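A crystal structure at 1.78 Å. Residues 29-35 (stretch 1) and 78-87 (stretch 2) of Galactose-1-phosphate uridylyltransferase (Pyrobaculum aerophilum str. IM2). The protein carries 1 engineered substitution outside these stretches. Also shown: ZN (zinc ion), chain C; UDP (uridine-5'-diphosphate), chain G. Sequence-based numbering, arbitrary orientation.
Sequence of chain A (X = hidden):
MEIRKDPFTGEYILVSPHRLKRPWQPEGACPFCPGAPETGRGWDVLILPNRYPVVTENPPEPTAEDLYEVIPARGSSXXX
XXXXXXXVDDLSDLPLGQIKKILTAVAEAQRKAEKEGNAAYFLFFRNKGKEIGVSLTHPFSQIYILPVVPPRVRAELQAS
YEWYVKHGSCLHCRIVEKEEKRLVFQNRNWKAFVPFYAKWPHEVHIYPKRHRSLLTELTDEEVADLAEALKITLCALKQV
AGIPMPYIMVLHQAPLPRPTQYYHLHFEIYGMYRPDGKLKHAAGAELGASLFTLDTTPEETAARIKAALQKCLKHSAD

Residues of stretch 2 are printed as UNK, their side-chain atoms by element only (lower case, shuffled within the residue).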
# COMPACT_ATOMS: atom_id res chain seq x y z
N ALA A 29 21.10 13.01 19.15
CA ALA A 29 20.95 14.46 18.88
C ALA A 29 19.85 14.66 17.84
O ALA A 29 19.71 13.78 16.97
CB ALA A 29 22.26 15.03 18.41
N CYS A 30 19.10 15.77 17.90
CA CYS A 30 18.02 15.94 16.88
C CYS A 30 18.58 16.70 15.68
O CYS A 30 19.09 17.82 15.85
CB CYS A 30 16.83 16.67 17.46
SG CYS A 30 15.60 16.99 16.18
N PRO A 31 18.50 16.14 14.44
CA PRO A 31 19.06 16.82 13.25
C PRO A 31 18.28 18.08 12.81
O PRO A 31 18.81 18.89 11.96
CB PRO A 31 18.98 15.72 12.16
CG PRO A 31 17.77 14.90 12.56
CD PRO A 31 17.83 14.88 14.09
N PHE A 32 17.06 18.24 13.35
CA PHE A 32 16.06 19.25 12.89
C PHE A 32 15.89 20.38 13.91
O PHE A 32 15.37 21.40 13.52
CB PHE A 32 14.71 18.59 12.61
CG PHE A 32 14.75 17.51 11.56
CD1 PHE A 32 15.68 17.56 10.52
CD2 PHE A 32 13.85 16.46 11.61
CE1 PHE A 32 15.70 16.56 9.56
CE2 PHE A 32 13.88 15.45 10.65
CZ PHE A 32 14.80 15.52 9.62
N CYS A 33 16.39 20.24 15.13
CA CYS A 33 16.42 21.34 16.11
C CYS A 33 17.33 22.49 15.63
O CYS A 33 18.27 22.31 14.79
CB CYS A 33 16.89 20.88 17.47
SG CYS A 33 15.54 20.18 18.48
N PRO A 34 16.99 23.72 16.07
CA PRO A 34 17.84 24.88 15.82
C PRO A 34 19.21 24.59 16.44
O PRO A 34 19.23 24.02 17.48
CB PRO A 34 17.13 26.01 16.57
CG PRO A 34 15.69 25.59 16.58
CD PRO A 34 15.75 24.09 16.78
N GLY A 35 20.31 24.92 15.74
CA GLY A 35 21.67 24.65 16.24
C GLY A 35 22.25 23.33 15.72
O GLY A 35 23.49 23.13 15.82
N UNK A 78 13.40 16.70 0.07
CA UNK A 78 13.45 17.80 1.03
C UNK A 78 12.70 17.41 2.31
O UNK A 78 11.71 16.68 2.25
c UNK A 78 12.85 19.06 0.41
c UNK A 78 14.90 19.94 -0.73
c UNK A 78 12.64 20.74 -1.43
c UNK A 78 13.47 19.55 -0.91
N UNK A 79 13.18 17.93 3.41
CA UNK A 79 12.55 17.84 4.74
C UNK A 79 12.00 19.22 5.05
O UNK A 79 12.74 20.22 4.94
c UNK A 79 13.51 17.35 5.82
c UNK A 79 12.83 17.36 7.18
c UNK A 79 14.04 15.97 5.49
N UNK A 80 10.74 19.26 5.43
CA UNK A 80 10.07 20.50 5.91
C UNK A 80 10.10 20.41 7.44
O UNK A 80 9.29 19.62 7.99
c UNK A 80 8.59 20.49 3.84
c UNK A 80 7.91 21.82 5.91
c UNK A 80 8.64 20.58 5.38
N UNK A 81 10.96 21.19 8.07
CA UNK A 81 11.00 21.31 9.55
C UNK A 81 9.92 22.33 9.89
O UNK A 81 10.10 23.53 9.58
c UNK A 81 12.43 21.50 11.61
c UNK A 81 13.48 20.86 9.44
c UNK A 81 12.38 21.65 10.10
N UNK A 82 8.88 21.86 10.55
CA UNK A 82 7.58 22.55 10.68
C UNK A 82 7.58 23.62 11.78
O UNK A 82 6.66 24.42 11.76
c UNK A 82 6.51 21.52 10.92
c UNK A 82 5.33 19.50 9.97
o UNK A 82 5.07 19.26 11.17
c UNK A 82 6.24 20.69 9.68
o UNK A 82 4.76 18.94 9.00
N UNK A 83 8.53 23.57 12.71
CA UNK A 83 8.63 24.46 13.89
C UNK A 83 10.02 24.28 14.46
O UNK A 83 10.56 23.18 14.35
o UNK A 83 7.84 24.83 16.15
c UNK A 83 7.62 22.61 15.32
c UNK A 83 7.58 24.09 14.96
N UNK A 84 10.63 25.31 15.07
CA UNK A 84 11.87 25.16 15.81
C UNK A 84 11.69 24.36 17.12
O UNK A 84 12.64 23.85 17.63
c UNK A 84 10.14 26.71 15.04
c UNK A 84 12.31 26.63 16.03
c UNK A 84 11.05 27.45 15.98
N UNK A 85 10.44 24.25 17.60
CA UNK A 85 10.14 23.56 18.88
C UNK A 85 10.07 22.04 18.68
O UNK A 85 9.22 21.59 17.90
n UNK A 85 6.50 25.21 20.26
c UNK A 85 8.81 24.07 19.45
o UNK A 85 7.48 26.96 21.24
c UNK A 85 8.87 25.50 19.96
c UNK A 85 7.56 25.95 20.54
N UNK A 86 10.96 21.31 19.35
CA UNK A 86 11.02 19.83 19.28
C UNK A 86 9.83 19.15 19.98
O UNK A 86 9.31 18.17 19.42
n UNK A 86 12.65 15.69 19.55
c UNK A 86 12.10 16.76 20.18
c UNK A 86 12.34 19.32 19.86
c UNK A 86 13.46 16.13 18.58
c UNK A 86 12.59 17.87 19.59
n UNK A 86 13.43 17.45 18.59
N UNK A 87 9.44 19.65 21.16
CA UNK A 87 8.39 18.96 21.96
C UNK A 87 6.96 19.37 21.60
O UNK A 87 6.25 19.90 22.47
c UNK A 87 8.07 17.88 24.23
o UNK A 87 8.25 16.73 23.76
o UNK A 87 7.43 18.11 25.27
c UNK A 87 8.66 19.05 23.47
ZN ZN C . 14.41 18.55 17.33
N1 UDP G . 16.44 12.63 7.80
C2 UDP G . 17.38 13.60 7.42
N3 UDP G . 18.47 13.82 8.14
C4 UDP G . 18.70 13.09 9.21
C5 UDP G . 17.83 12.11 9.61
C6 UDP G . 16.70 11.90 8.86
O2 UDP G . 17.23 14.31 6.46
O4 UDP G . 19.69 13.30 9.88
C1' UDP G . 15.26 12.29 7.03
C2' UDP G . 15.56 10.84 6.65
O2' UDP G . 16.63 10.59 5.77
C3' UDP G . 14.26 10.37 6.08
C4' UDP G . 13.29 11.03 6.97
O4' UDP G . 14.03 12.02 7.69
O3' UDP G . 14.04 10.69 4.75
C5' UDP G . 12.83 9.77 7.68
O5' UDP G . 12.17 8.85 6.78
PA UDP G . 12.70 7.80 5.62
O1A UDP G . 14.02 7.15 5.95
O2A UDP G . 11.66 6.73 5.60
O3A UDP G . 12.72 8.66 4.23
PB UDP G . 13.36 8.48 2.82
O1B UDP G . 14.72 8.50 3.18
O2B UDP G . 12.92 9.59 1.97
O3B UDP G . 13.00 7.20 2.35

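Position 78 has four side-chain carbons, forked at the second. They lie out of reach of stretch 1. This is Leu78, in a strand that begins earlier in the chain and runs to position 81.

Position 79 has three carbons, one carrying the other two. CB points toward stretch 1. One branch methyl lies over a face of the Phe32 ring, 4.0 Å from its centroid, and the other turns to the uracil of UDP. Three carbons, one carrying the other two and no polar atom, make this valine, Val79. Its CG1 is 3.6 Å from CZ of Phe32, and its CG2 is 3.7 Å from O2 of UDP.

Position 80 again has one carbon carrying two. It is out of reach of stretch 1, as expected for alternation along a strand. This is Val80.

Position 81 repeats the pattern of one carbon carrying two, and its CB points toward stretch 1. Its methyls pack against Phe32. This is Val81. Its CG1 is 3.8 Å from CB of Phe32 and 3.5 Å from O of Phe32. That carbonyl oxygen is buried here and has no polar partner in the model.

Position 82 has three carbons, the third carrying two oxygens. It does not reach stretch 1. The carboxylate at the end of this chain marks Glu82. Both oxygens are hydrogen-bonded elsewhere in the structure.

Position 83 has one carbon carrying an oxygen and a carbon. CB points away from stretch 1. This is Thr83. Its OG1 accepts a hydrogen bond from the backbone N of position 85, with 3.0 Å between N and OG1, which ties the turn together.

Position 84 has three carbons closing a ring onto its own backbone N. Its CB is 3.6 Å from CG of Pro34, and its backbone O is 3.2 Å from CD of Pro34. The ring makes it Pro84.

Position 85 has three carbons, the third carrying one oxygen and one nitrogen. CB points away from stretch 1, and the residue is exposed. The amide marks Gln85.

Position 86 has one carbon and then a five-membered ring of three carbons and two nitrogens. One ring nitrogen lies 1.9 Å from ZN. The same nitrogen faces SG of Cys30 and SG of Cys33. The imidazole identifies His86, with ND1 as the ligand. ND1 is 3.3 Å from SG of Cys30 and 3.5 Å from SG of Cys33. NE2 is hydrogen-bonded elsewhere in the structure.

Position 87 has two carbons, the second carrying two oxygens. It is exposed and out of reach of stretch 1. This is Asp87.

The contact has no hydrogen bond across it. Zinc joins the stretches at one end: SG of Cys30 and SG of Cys33 each bind ZN at 2.3 Å, beside ND1 of His86, and one ligand comes from elsewhere in the structure. The sulfurs sit close to ND1 because all three atoms share the metal. SG of Cys30 also accepts a 3.4 Å hydrogen bond from N of Phe32. Apolar packing does the rest. Phe32 rests on Val79 and Val81, near UDP, while Pro34 meets Pro84.

Stretch 2 78-87: LVVVETPQHD
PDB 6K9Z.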